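PDB 3EHM: SusD homolog from Bacteroides thetaiotaomicron, which probably binds mucin O-glycans at the outer surface of this gut symbiont as part of their capture for use. Local coordinates for residues K436-K441 and T459-L464; K284-S289 and Q379-V384; A355-I360 and E432-I437. All coordinates share one frame; numbering follows the deposited sequence.

Contact 1 of 3, residues K436-K441 and T459-L464; sequences KIITQK and TGFPYL
I438 lays its CG2 methyl over the backbone of F461, 3.2 Å from F461 O, and meets F461 CB at 3.7 Å. The contact lies in the mainly helical body of a SusD-like protein, a family related to tetratricopeptide repeats. Helix 429-445 supplies I438 and T439. The facing residues lead out of helix 449-459, the next helix in the chain, and F461 and P462 pass against the first one before the chain turns off. G460 marks the exit with a positive phi of 96°. There a CB would collide with the carbonyl O of T459.

T459 and I438 meet end to end, with T459 OG1 3.7 Å from I438 CG2. The same hydroxyl forms an ST turn, taking the N-H of F461 at 3.0 Å between F461 N and T459 OG1. It also bonds to the carbonyl of E455, one turn back. The T459 chi1 of 72° sets OG1 between the backbone N and the carbonyl carbon, facing both partners. An alanine here would probably leave F461 N without its acceptor, and would open a gap beside the I438 methyl.

F461 points its CB at I438, and its ring runs on past it to L434 and Q435, one turn earlier on the same helix. I438 CG1 lies near the plane of that ring, at its edge. T459 O sits over one face, offset toward the rim, and accepts from R523.

The peptide before P462 is cis, and the proline ring turns to T439. P462 CB is 3.3 Å from T439 OG1, and the two side chains cross obliquely. T439 OG1 also bonds to Q435 O within the helix. One water bridges the two segments: it donates to T439 OG1 at 2.9 Å and accepts from Y463 N at 3.2 Å.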
ATOM      1  N   LYS A 436     -11.102   0.347 -14.514  1.00 11.99           N
ATOM      2  CA  LYS A 436     -10.221   1.386 -15.046  1.00 13.72           C
ATOM      3  C   LYS A 436      -9.724   2.268 -13.898  1.00 13.32           C
ATOM      4  O   LYS A 436      -8.534   2.577 -13.811  1.00 13.49           O
ATOM      5  CB  LYS A 436     -10.958   2.260 -16.075  1.00 14.12           C
ATOM      6  CG  LYS A 436     -11.312   1.556 -17.391  1.00 13.81           C
ATOM      7  CD  LYS A 436     -12.091   2.492 -18.316  1.00 13.44           C
ATOM      8  CE  LYS A 436     -12.511   1.804 -19.618  1.00 15.77           C
ATOM      9  NZ  LYS A 436     -11.344   1.427 -20.474  1.00 15.23           N
ATOM     10  N   ILE A 437     -10.640   2.668 -13.020  1.00 13.00           N
ATOM     11  CA  ILE A 437     -10.301   3.509 -11.872  1.00 11.76           C
ATOM     12  C   ILE A 437      -9.250   2.853 -10.974  1.00 12.33           C
ATOM     13  O   ILE A 437      -8.243   3.469 -10.636  1.00 11.55           O
ATOM     14  CB  ILE A 437     -11.552   3.814 -11.011  1.00 12.70           C
ATOM     15  CG1 ILE A 437     -12.522   4.699 -11.795  1.00 11.80           C
ATOM     16  CG2 ILE A 437     -11.139   4.502  -9.701  1.00  9.59           C
ATOM     17  CD1 ILE A 437     -13.876   4.863 -11.122  1.00 14.49           C
ATOM     18  N   ILE A 438      -9.491   1.603 -10.589  1.00 12.67           N
ATOM     19  CA  ILE A 438      -8.569   0.880  -9.721  1.00 12.56           C
ATOM     20  C   ILE A 438      -7.238   0.567 -10.401  1.00 12.23           C
ATOM     21  O   ILE A 438      -6.183   0.600  -9.762  1.00 13.38           O
ATOM     22  CB  ILE A 438      -9.200  -0.441  -9.223  1.00 12.70           C
ATOM     23  CG1 ILE A 438     -10.514  -0.145  -8.496  1.00 13.12           C
ATOM     24  CG2 ILE A 438      -8.235  -1.164  -8.285  1.00 10.69           C
ATOM     25  CD1 ILE A 438     -10.378   0.824  -7.324  1.00 13.36           C
ATOM     26  N   THR A 439      -7.287   0.257 -11.694  1.00 11.96           N
ATOM     27  CA  THR A 439      -6.073  -0.053 -12.441  1.00 12.08           C
ATOM     28  C   THR A 439      -5.182   1.187 -12.528  1.00 12.70           C
ATOM     29  O   THR A 439      -3.969   1.104 -12.347  1.00 12.14           O
ATOM     30  CB  THR A 439      -6.411  -0.556 -13.857  1.00 13.71           C
ATOM     31  OG1 THR A 439      -7.134  -1.792 -13.760  1.00 12.01           O
ATOM     32  CG2 THR A 439      -5.144  -0.781 -14.668  1.00 13.07           C
ATOM     33  N   GLN A 440      -5.786   2.339 -12.801  1.00 12.19           N
ATOM     34  CA  GLN A 440      -5.025   3.580 -12.882  1.00 13.22           C
ATOM     35  C   GLN A 440      -4.551   4.021 -11.498  1.00 13.62           C
ATOM     36  O   GLN A 440      -3.479   4.609 -11.366  1.00 14.04           O
ATOM     37  CB  GLN A 440      -5.862   4.675 -13.537  1.00 13.55           C
ATOM     38  CG  GLN A 440      -5.982   4.517 -15.047  1.00 13.91           C
ATOM     39  CD  GLN A 440      -4.627   4.496 -15.732  1.00 15.00           C
ATOM     40  OE1 GLN A 440      -3.773   5.343 -15.462  1.00 14.85           O
ATOM     41  NE2 GLN A 440      -4.426   3.535 -16.632  1.00 13.75           N
ATOM     42  N   LYS A 441      -5.341   3.737 -10.464  1.00 13.22           N
ATOM     43  CA  LYS A 441      -4.936   4.093  -9.110  1.00 11.90           C
ATOM     44  C   LYS A 441      -3.727   3.226  -8.746  1.00 11.33           C
ATOM     45  O   LYS A 441      -2.788   3.695  -8.114  1.00 10.49           O
ATOM     46  CB  LYS A 441      -6.068   3.859  -8.107  1.00 13.16           C
ATOM     47  CG  LYS A 441      -5.689   4.280  -6.679  1.00 14.47           C
ATOM     48  CD  LYS A 441      -6.890   4.341  -5.745  1.00 16.30           C
ATOM     49  CE  LYS A 441      -7.467   2.969  -5.472  1.00 15.32           C
ATOM     50  NZ  LYS A 441      -8.579   3.063  -4.485  1.00 18.23           N
ATOM     51  N   THR A 459     -11.370  -5.206  -4.376  1.00 12.54           N
ATOM     52  CA  THR A 459     -12.072  -5.119  -5.657  1.00 12.37           C
ATOM     53  C   THR A 459     -11.816  -6.202  -6.697  1.00 13.45           C
ATOM     54  O   THR A 459     -12.683  -6.484  -7.528  1.00 14.68           O
ATOM     55  CB  THR A 459     -11.758  -3.784  -6.345  1.00 12.24           C
ATOM     56  OG1 THR A 459     -10.407  -3.806  -6.826  1.00 10.36           O
ATOM     57  CG2 THR A 459     -11.916  -2.630  -5.364  1.00 13.97           C
ATOM     58  N   GLY A 460     -10.627  -6.788  -6.674  1.00 12.71           N
ATOM     59  CA  GLY A 460     -10.292  -7.801  -7.659  1.00 13.03           C
ATOM     60  C   GLY A 460      -9.527  -7.155  -8.802  1.00 11.95           C
ATOM     61  O   GLY A 460      -9.169  -7.815  -9.777  1.00 11.58           O
ATOM     62  N   PHE A 461      -9.267  -5.855  -8.674  1.00 12.47           N
ATOM     63  CA  PHE A 461      -8.539  -5.116  -9.699  1.00 13.80           C
ATOM     64  C   PHE A 461      -7.239  -4.498  -9.178  1.00 13.60           C
ATOM     65  O   PHE A 461      -7.113  -4.169  -7.999  1.00 12.03           O
ATOM     66  CB  PHE A 461      -9.411  -3.993 -10.271  1.00 13.35           C
ATOM     67  CG  PHE A 461     -10.745  -4.453 -10.788  1.00 14.03           C
ATOM     68  CD1 PHE A 461     -10.843  -5.535 -11.661  1.00 14.25           C
ATOM     69  CD2 PHE A 461     -11.905  -3.769 -10.435  1.00 14.72           C
ATOM     70  CE1 PHE A 461     -12.081  -5.927 -12.177  1.00 11.28           C
ATOM     71  CE2 PHE A 461     -13.144  -4.150 -10.945  1.00 13.27           C
ATOM     72  CZ  PHE A 461     -13.231  -5.234 -11.820  1.00 14.05           C
ATOM     73  N   PRO A 462      -6.239  -4.357 -10.058  1.00 14.59           N
ATOM     74  CA  PRO A 462      -6.300  -4.752 -11.467  1.00 13.57           C
ATOM     75  C   PRO A 462      -6.010  -6.246 -11.575  1.00 13.81           C
ATOM     76  O   PRO A 462      -5.609  -6.870 -10.595  1.00 11.55           O
ATOM     77  CB  PRO A 462      -5.199  -3.910 -12.098  1.00 13.18           C
ATOM     78  CG  PRO A 462      -4.157  -3.903 -11.014  1.00 14.36           C
ATOM     79  CD  PRO A 462      -4.980  -3.648  -9.763  1.00 14.20           C
ATOM     80  N   TYR A 463      -6.226  -6.830 -12.751  1.00 13.68           N
ATOM     81  CA  TYR A 463      -5.926  -8.243 -12.925  1.00 14.36           C
ATOM     82  C   TYR A 463      -4.411  -8.358 -12.805  1.00 12.90           C
ATOM     83  O   TYR A 463      -3.681  -7.483 -13.267  1.00 12.96           O
ATOM     84  CB  TYR A 463      -6.403  -8.742 -14.293  1.00 14.35           C
ATOM     85  CG  TYR A 463      -7.913  -8.778 -14.441  1.00 15.92           C
ATOM     86  CD1 TYR A 463      -8.741  -8.939 -13.325  1.00 16.33           C
ATOM     87  CD2 TYR A 463      -8.512  -8.687 -15.699  1.00 16.21           C
ATOM     88  CE1 TYR A 463     -10.131  -9.009 -13.461  1.00 13.83           C
ATOM     89  CE2 TYR A 463      -9.898  -8.759 -15.846  1.00 14.56           C
ATOM     90  CZ  TYR A 463     -10.697  -8.919 -14.723  1.00 15.60           C
ATOM     91  OH  TYR A 463     -12.059  -8.988 -14.866  1.00 13.94           O
ATOM     92  N   LEU A 464      -3.939  -9.437 -12.193  1.00 14.46           N
ATOM     93  CA  LEU A 464      -2.512  -9.615 -11.973  1.00 14.40           C
ATOM     94  C   LEU A 464      -1.906 -10.815 -12.676  1.00 16.77           C
ATOM     95  O   LEU A 464      -2.603 -11.766 -13.028  1.00 16.60           O
ATOM     96  CB  LEU A 464      -2.239  -9.776 -10.476  1.00 14.60           C
ATOM     97  CG  LEU A 464      -2.929  -8.808  -9.517  1.00 14.34           C
ATOM     98  CD1 LEU A 464      -2.780  -9.320  -8.095  1.00 15.52           C
ATOM     99  CD2 LEU A 464      -2.339  -7.421  -9.663  1.00 13.10           C
TER
HETATM  100  O   HOH W   1      -7.317  -4.513 -14.680  1.00 15.38           O

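Contact 2 of 3, residues K284-S289 and Q379-V384; sequences KDPRLS and QGVSGV
V381 sets its two methyls against P286 and R287. Its CG1 lies 3.5 Å from P286 O. With CG1 anti to the carbonyl carbon (chi1 -68°), V381 CG2 falls between the backbone N and the carbonyl carbon, 4.0 Å from P286 CG. The two side chains meet at about a right angle. The proline ring also reaches the backbone beyond, with P286 CG 3.7 Å from S382 O.

R287 offers the aliphatic part of its chain. Its CG touches V381 CG2 and also Q379 CG, the latter at 4.1 Å. Q379 is bent in mid-chain and crosses R287 at about a right angle.

The bend of R287 at chi3 (-63°) brings its guanidinium back into a side-on salt bridge to D285. R287 NE meets D285 OD1 at 2.8 Å, and R287 NH2 meets D285 OD2 at 2.7 Å on its syn lone pair. Both bonds run close to the guanidinium plane. D285 OD1 takes a second donor on its anti side, R287 N. Three bonds thus fix the carboxylate, while R287 NH1 goes on to S375 OG. F376 of helix 364-378 packs on P286, R287 and V381.

Two helix ends meet here: the capping aspartate D285 just ahead of helix 287-291, and the Schellman motif at G380 that ends helix 364-378, in the mostly helical SusD-like fold.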
ATOM      1  N   LYS A 284       1.598   2.086 -23.135  1.00 16.38           N
ATOM      2  CA  LYS A 284       2.556   3.062 -23.648  1.00 15.91           C
ATOM      3  C   LYS A 284       2.649   4.190 -22.615  1.00 15.74           C
ATOM      4  O   LYS A 284       2.569   5.379 -22.941  1.00 14.44           O
ATOM      5  CB  LYS A 284       2.093   3.601 -25.007  1.00 18.34           C
ATOM      6  CG  LYS A 284       2.055   2.538 -26.105  1.00 18.71           C
ATOM      7  CD  LYS A 284       1.886   3.164 -27.489  1.00 24.27           C
ATOM      8  CE  LYS A 284       2.132   2.139 -28.595  1.00 28.06           C
ATOM      9  NZ  LYS A 284       2.142   2.757 -29.960  1.00 29.87           N
ATOM     10  N   ASP A 285       2.827   3.780 -21.361  1.00 13.58           N
ATOM     11  CA  ASP A 285       2.900   4.680 -20.213  1.00 13.33           C
ATOM     12  C   ASP A 285       4.281   5.302 -20.017  1.00 13.99           C
ATOM     13  O   ASP A 285       5.267   4.588 -19.822  1.00 14.17           O
ATOM     14  CB  ASP A 285       2.528   3.895 -18.951  1.00 14.62           C
ATOM     15  CG  ASP A 285       1.929   4.764 -17.866  1.00 14.67           C
ATOM     16  OD1 ASP A 285       2.483   5.847 -17.574  1.00 16.15           O
ATOM     17  OD2 ASP A 285       0.903   4.349 -17.298  1.00 10.29           O
ATOM     18  N   PRO A 286       4.369   6.643 -20.055  1.00 15.07           N
ATOM     19  CA  PRO A 286       5.658   7.318 -19.868  1.00 15.15           C
ATOM     20  C   PRO A 286       6.199   7.138 -18.444  1.00 15.04           C
ATOM     21  O   PRO A 286       7.341   7.496 -18.151  1.00 14.35           O
ATOM     22  CB  PRO A 286       5.330   8.771 -20.184  1.00 16.28           C
ATOM     23  CG  PRO A 286       3.911   8.893 -19.707  1.00 15.95           C
ATOM     24  CD  PRO A 286       3.287   7.627 -20.245  1.00 15.75           C
ATOM     25  N   ARG A 287       5.376   6.591 -17.557  1.00 14.78           N
ATOM     26  CA  ARG A 287       5.807   6.370 -16.185  1.00 14.42           C
ATOM     27  C   ARG A 287       6.731   5.163 -16.088  1.00 14.94           C
ATOM     28  O   ARG A 287       7.400   4.968 -15.077  1.00 15.67           O
ATOM     29  CB  ARG A 287       4.593   6.196 -15.259  1.00 14.77           C
ATOM     30  CG  ARG A 287       3.902   7.518 -14.941  1.00 14.08           C
ATOM     31  CD  ARG A 287       2.572   7.331 -14.216  1.00 16.17           C
ATOM     32  NE  ARG A 287       1.604   6.608 -15.035  1.00 16.11           N
ATOM     33  CZ  ARG A 287       0.328   6.440 -14.709  1.00 15.88           C
ATOM     34  NH1 ARG A 287      -0.145   6.948 -13.575  1.00 14.97           N
ATOM     35  NH2 ARG A 287      -0.477   5.772 -15.519  1.00 13.35           N
ATOM     36  N   LEU A 288       6.774   4.354 -17.142  1.00 14.64           N
ATOM     37  CA  LEU A 288       7.646   3.184 -17.152  1.00 15.59           C
ATOM     38  C   LEU A 288       9.087   3.629 -16.909  1.00 16.58           C
ATOM     39  O   LEU A 288       9.786   3.086 -16.047  1.00 15.40           O
ATOM     40  CB  LEU A 288       7.552   2.456 -18.497  1.00 15.81           C
ATOM     41  CG  LEU A 288       8.497   1.268 -18.708  1.00 17.84           C
ATOM     42  CD1 LEU A 288       8.323   0.246 -17.585  1.00 14.96           C
ATOM     43  CD2 LEU A 288       8.209   0.631 -20.054  1.00 18.69           C
ATOM     44  N   SER A 289       9.517   4.630 -17.670  1.00 17.49           N
ATOM     45  CA  SER A 289      10.874   5.165 -17.563  1.00 20.26           C
ATOM     46  C   SER A 289      11.102   5.931 -16.267  1.00 19.41           C
ATOM     47  O   SER A 289      12.228   6.020 -15.777  1.00 20.10           O
ATOM     48  CB  SER A 289      11.166   6.085 -18.750  1.00 22.80           C
ATOM     49  OG  SER A 289      12.494   6.568 -18.686  1.00 30.01           O
ATOM     50  N   GLN A 379       4.942  12.438 -11.214  1.00 15.63           N
ATOM     51  CA  GLN A 379       6.093  11.720 -11.748  1.00 15.32           C
ATOM     52  C   GLN A 379       6.938  12.525 -12.734  1.00 16.61           C
ATOM     53  O   GLN A 379       7.921  12.019 -13.274  1.00 15.90           O
ATOM     54  CB  GLN A 379       5.622  10.419 -12.407  1.00 16.47           C
ATOM     55  CG  GLN A 379       4.723   9.577 -11.505  1.00 14.90           C
ATOM     56  CD  GLN A 379       5.390   9.216 -10.190  1.00 18.12           C
ATOM     57  OE1 GLN A 379       4.719   8.912  -9.200  1.00 19.53           O
ATOM     58  NE2 GLN A 379       6.715   9.235 -10.176  1.00 13.19           N
ATOM     59  N   GLY A 380       6.550  13.772 -12.972  1.00 16.99           N
ATOM     60  CA  GLY A 380       7.299  14.618 -13.883  1.00 18.44           C
ATOM     61  C   GLY A 380       7.305  14.170 -15.333  1.00 18.37           C
ATOM     62  O   GLY A 380       8.258  14.444 -16.060  1.00 16.11           O
ATOM     63  N   VAL A 381       6.254  13.477 -15.765  1.00 17.28           N
ATOM     64  CA  VAL A 381       6.181  13.026 -17.150  1.00 18.29           C
ATOM     65  C   VAL A 381       5.100  13.790 -17.899  1.00 18.70           C
ATOM     66  O   VAL A 381       4.219  14.394 -17.290  1.00 18.65           O
ATOM     67  CB  VAL A 381       5.879  11.521 -17.246  1.00 18.72           C
ATOM     68  CG1 VAL A 381       7.071  10.729 -16.736  1.00 19.37           C
ATOM     69  CG2 VAL A 381       4.625  11.192 -16.452  1.00 17.54           C
ATOM     70  N   SER A 382       5.169  13.752 -19.224  1.00 19.42           N
ATOM     71  CA  SER A 382       4.210  14.460 -20.059  1.00 19.88           C
ATOM     72  C   SER A 382       3.486  13.525 -21.025  1.00 18.54           C
ATOM     73  O   SER A 382       3.752  12.325 -21.057  1.00 17.74           O
ATOM     74  CB  SER A 382       4.938  15.552 -20.844  1.00 22.14           C
ATOM     75  OG  SER A 382       5.982  14.989 -21.623  1.00 25.26           O
ATOM     76  N   GLY A 383       2.564  14.087 -21.804  1.00 17.95           N
ATOM     77  CA  GLY A 383       1.814  13.306 -22.775  1.00 17.25           C
ATOM     78  C   GLY A 383       0.539  12.685 -22.238  1.00 17.44           C
ATOM     79  O   GLY A 383       0.079  11.659 -22.746  1.00 14.74           O
ATOM     80  N   VAL A 384      -0.051  13.311 -21.224  1.00 16.08           N
ATOM     81  CA  VAL A 384      -1.263  12.774 -20.620  1.00 16.25           C
ATOM     82  C   VAL A 384      -2.461  12.682 -21.574  1.00 16.04           C
ATOM     83  O   VAL A 384      -3.269  11.764 -21.462  1.00 15.86           O
ATOM     84  CB  VAL A 384      -1.664  13.581 -19.356  1.00 16.56           C
ATOM     85  CG1 VAL A 384      -2.120  14.983 -19.736  1.00 17.84           C
ATOM     86  CG2 VAL A 384      -2.753  12.840 -18.592  1.00 18.99           C
TER

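Contact 3 of 3, residues A355-I360 and E432-I437; sequences ALYNLI and EQLQKI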
ATOM      1  N   ALA A 355     -18.058   8.741  -6.820  1.00 14.47           N
ATOM      2  CA  ALA A 355     -19.047   9.301  -7.728  1.00 16.47           C
ATOM      3  C   ALA A 355     -19.699   8.205  -8.566  1.00 16.58           C
ATOM      4  O   ALA A 355     -20.891   8.265  -8.863  1.00 17.71           O
ATOM      5  CB  ALA A 355     -18.390  10.342  -8.636  1.00 14.88           C
ATOM      6  N   LEU A 356     -18.913   7.200  -8.936  1.00 16.50           N
ATOM      7  CA  LEU A 356     -19.417   6.095  -9.744  1.00 16.29           C
ATOM      8  C   LEU A 356     -20.538   5.346  -9.020  1.00 16.65           C
ATOM      9  O   LEU A 356     -21.456   4.829  -9.653  1.00 17.45           O
ATOM     10  CB  LEU A 356     -18.275   5.130 -10.084  1.00 15.62           C
ATOM     11  CG  LEU A 356     -18.605   3.926 -10.976  1.00 16.98           C
ATOM     12  CD1 LEU A 356     -19.093   4.408 -12.333  1.00 14.16           C
ATOM     13  CD2 LEU A 356     -17.360   3.053 -11.143  1.00 15.76           C
ATOM     14  N   TYR A 357     -20.465   5.294  -7.694  1.00 16.45           N
ATOM     15  CA  TYR A 357     -21.485   4.608  -6.905  1.00 16.28           C
ATOM     16  C   TYR A 357     -22.434   5.568  -6.193  1.00 17.24           C
ATOM     17  O   TYR A 357     -23.077   5.210  -5.206  1.00 17.52           O
ATOM     18  CB  TYR A 357     -20.813   3.649  -5.917  1.00 15.97           C
ATOM     19  CG  TYR A 357     -20.229   2.447  -6.624  1.00 17.80           C
ATOM     20  CD1 TYR A 357     -21.036   1.366  -6.983  1.00 19.08           C
ATOM     21  CD2 TYR A 357     -18.892   2.431  -7.028  1.00 18.02           C
ATOM     22  CE1 TYR A 357     -20.530   0.299  -7.735  1.00 19.63           C
ATOM     23  CE2 TYR A 357     -18.377   1.373  -7.779  1.00 19.31           C
ATOM     24  CZ  TYR A 357     -19.203   0.312  -8.130  1.00 20.68           C
ATOM     25  OH  TYR A 357     -18.703  -0.724  -8.884  1.00 19.81           O
ATOM     26  N   ASN A 358     -22.508   6.794  -6.704  1.00 18.89           N
ATOM     27  CA  ASN A 358     -23.395   7.822  -6.162  1.00 20.82           C
ATOM     28  C   ASN A 358     -23.241   8.171  -4.686  1.00 21.10           C
ATOM     29  O   ASN A 358     -24.230   8.472  -4.014  1.00 21.01           O
ATOM     30  CB  ASN A 358     -24.853   7.435  -6.420  1.00 24.23           C
ATOM     31  CG  ASN A 358     -25.282   7.701  -7.846  1.00 28.77           C
ATOM     32  OD1 ASN A 358     -24.710   7.166  -8.794  1.00 31.93           O
ATOM     33  ND2 ASN A 358     -26.304   8.535  -8.004  1.00 33.71           N
ATOM     34  N   LEU A 359     -22.016   8.140  -4.178  1.00 19.41           N
ATOM     35  CA  LEU A 359     -21.782   8.481  -2.781  1.00 19.06           C
ATOM     36  C   LEU A 359     -21.526   9.987  -2.676  1.00 19.11           C
ATOM     37  O   LEU A 359     -21.776  10.603  -1.643  1.00 19.65           O
ATOM     38  CB  LEU A 359     -20.586   7.690  -2.237  1.00 19.60           C
ATOM     39  CG  LEU A 359     -20.700   6.165  -2.341  1.00 20.14           C
ATOM     40  CD1 LEU A 359     -19.484   5.516  -1.699  1.00 20.96           C
ATOM     41  CD2 LEU A 359     -21.972   5.692  -1.659  1.00 23.40           C
ATOM     42  N   ILE A 360     -21.020  10.568  -3.760  1.00 19.19           N
ATOM     43  CA  ILE A 360     -20.746  12.001  -3.829  1.00 20.20           C
ATOM     44  C   ILE A 360     -21.188  12.498  -5.200  1.00 20.68           C
ATOM     45  O   ILE A 360     -21.493  11.699  -6.086  1.00 20.28           O
ATOM     46  CB  ILE A 360     -19.242  12.323  -3.678  1.00 19.77           C
ATOM     47  CG1 ILE A 360     -18.462  11.742  -4.862  1.00 19.78           C
ATOM     48  CG2 ILE A 360     -18.714  11.772  -2.364  1.00 20.94           C
ATOM     49  CD1 ILE A 360     -16.992  12.134  -4.883  1.00 16.94           C
ATOM     50  N   GLU A 432     -16.463  -2.335 -15.366  1.00 15.33           N
ATOM     51  CA  GLU A 432     -15.247  -2.038 -16.116  1.00 14.75           C
ATOM     52  C   GLU A 432     -14.764  -0.630 -15.815  1.00 13.91           C
ATOM     53  O   GLU A 432     -13.564  -0.367 -15.814  1.00 15.18           O
ATOM     54  CB  GLU A 432     -15.460  -2.202 -17.626  1.00 16.03           C
ATOM     55  CG  GLU A 432     -14.152  -2.076 -18.403  1.00 15.05           C
ATOM     56  CD  GLU A 432     -14.244  -2.563 -19.839  1.00 16.21           C
ATOM     57  OE1 GLU A 432     -15.276  -3.166 -20.210  1.00 16.57           O
ATOM     58  OE2 GLU A 432     -13.269  -2.344 -20.592  1.00 14.34           O
ATOM     59  N   GLN A 433     -15.701   0.279 -15.561  1.00 14.46           N
ATOM     60  CA  GLN A 433     -15.333   1.646 -15.225  1.00 14.13           C
ATOM     61  C   GLN A 433     -14.575   1.606 -13.897  1.00 14.96           C
ATOM     62  O   GLN A 433     -13.576   2.307 -13.725  1.00 14.94           O
ATOM     63  CB  GLN A 433     -16.585   2.523 -15.119  1.00 15.88           C
ATOM     64  CG  GLN A 433     -17.311   2.676 -16.451  1.00 18.10           C
ATOM     65  CD  GLN A 433     -18.540   3.567 -16.370  1.00 19.27           C
ATOM     66  OE1 GLN A 433     -19.306   3.500 -15.410  1.00 18.50           O
ATOM     67  NE2 GLN A 433     -18.744   4.390 -17.395  1.00 17.26           N
ATOM     68  N   LEU A 434     -15.046   0.784 -12.959  1.00 12.65           N
ATOM     69  CA  LEU A 434     -14.358   0.647 -11.677  1.00 13.96           C
ATOM     70  C   LEU A 434     -12.983   0.036 -11.943  1.00 13.27           C
ATOM     71  O   LEU A 434     -11.981   0.445 -11.359  1.00 12.05           O
ATOM     72  CB  LEU A 434     -15.135  -0.264 -10.724  1.00 14.02           C
ATOM     73  CG  LEU A 434     -14.415  -0.586  -9.402  1.00 14.85           C
ATOM     74  CD1 LEU A 434     -14.231   0.692  -8.590  1.00 15.72           C
ATOM     75  CD2 LEU A 434     -15.212  -1.605  -8.604  1.00 15.15           C
ATOM     76  N   GLN A 435     -12.937  -0.948 -12.835  1.00 13.26           N
ATOM     77  CA  GLN A 435     -11.675  -1.599 -13.162  1.00 11.50           C
ATOM     78  C   GLN A 435     -10.653  -0.579 -13.669  1.00 12.27           C
ATOM     79  O   GLN A 435      -9.476  -0.637 -13.297  1.00 11.29           O
ATOM     80  CB  GLN A 435     -11.895  -2.691 -14.210  1.00 11.33           C
ATOM     81  CG  GLN A 435     -10.626  -3.436 -14.600  1.00 10.49           C
ATOM     82  CD  GLN A 435     -10.883  -4.505 -15.637  1.00 13.18           C
ATOM     83  OE1 GLN A 435     -11.707  -4.327 -16.529  1.00 13.77           O
ATOM     84  NE2 GLN A 435     -10.164  -5.619 -15.536  1.00 15.80           N
ATOM     85  N   LYS A 436     -11.102   0.347 -14.514  1.00 11.99           N
ATOM     86  CA  LYS A 436     -10.221   1.386 -15.046  1.00 13.72           C
ATOM     87  C   LYS A 436      -9.724   2.268 -13.898  1.00 13.32           C
ATOM     88  O   LYS A 436      -8.534   2.577 -13.811  1.00 13.49           O
ATOM     89  CB  LYS A 436     -10.958   2.260 -16.075  1.00 14.12           C
ATOM     90  CG  LYS A 436     -11.312   1.556 -17.391  1.00 13.81           C
ATOM     91  CD  LYS A 436     -12.091   2.492 -18.316  1.00 13.44           C
ATOM     92  CE  LYS A 436     -12.511   1.804 -19.618  1.00 15.77           C
ATOM     93  NZ  LYS A 436     -11.344   1.427 -20.474  1.00 15.23           N
ATOM     94  N   ILE A 437     -10.640   2.668 -13.020  1.00 13.00           N
ATOM     95  CA  ILE A 437     -10.301   3.509 -11.872  1.00 11.76           C
ATOM     96  C   ILE A 437      -9.250   2.853 -10.974  1.00 12.33           C
ATOM     97  O   ILE A 437      -8.243   3.469 -10.636  1.00 11.55           O
ATOM     98  CB  ILE A 437     -11.552   3.814 -11.011  1.00 12.70           C
ATOM     99  CG1 ILE A 437     -12.522   4.699 -11.795  1.00 11.80           C
ATOM    100  CG2 ILE A 437     -11.139   4.502  -9.701  1.00  9.59           C
ATOM    101  CD1 ILE A 437     -13.876   4.863 -11.122  1.00 14.49           C
TER
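The Schellman motif that ends helix 344-356 brings L356, in its last turn, and Y357, just past it, against helix 429-445. N358 is the C-prime residue of that motif, with positive phi. N358 N bonds to A355 O, and L359 N bonds to A354 O.

L356 carries most of the contact. Its CG is anti to the backbone N (chi1 -178°), which sends both methyls out to the neighbouring helix. CD2 lies over the backbone there, 3.7 Å from L434 N, and meets L434 CB at 4.0 Å. The same methyl touches I437 CD1 at 3.9 Å, one turn along. The other methyl, L356 CD1, turns to Q433 and comes to 3.2 Å from Q433 OE1. The amide of Q433 has its polar partner outside the contact, with NE2 bonded to Y423 OH.

The protein belongs to the SusD-like family, of the TPR clan, and here the end of one helix meets the flank of another. Helix 364-378 is close as well, since its P364 touches L356.

Y357 begins the turn, and its CB does not face the partner helix, but the end of its ring does. Y357 OH lies 3.6 Å from L434 CD2, and the two side chains cross at about a right angle. L434 CD1 sits near the ring plane, at the edge, 4.3 Å from Y357 CE2. The Y357 ring also meets F217 edge-to-face and touches the ring of H216. L359 and I360, past the turn, pack on I227 of helix 220-231.

Contacts 1 and 3 share helix 429-445, and K436 and I437 belong to both. Their centres are 11 Å apart. They touch directly, with Q435 and L434 meeting F461, and Q435 meeting Y463. Along the chain, contact 3 closes on 432-437, and contact 1 opens on 436-441. Contact 2 lies nearer the surface, its centre 19 Å from that of contact 1 and 24 Å from that of contact 3. It closes before contact 1 opens, and its segments alternate with those of contact 3. Q440 of contact 1 and R287 of contact 2 touch through a weak hydrogen bond. Helix 429-445 thus packs against 355-360 and 459-464 and reaches R287 through Q440, tying parts distant in sequence together.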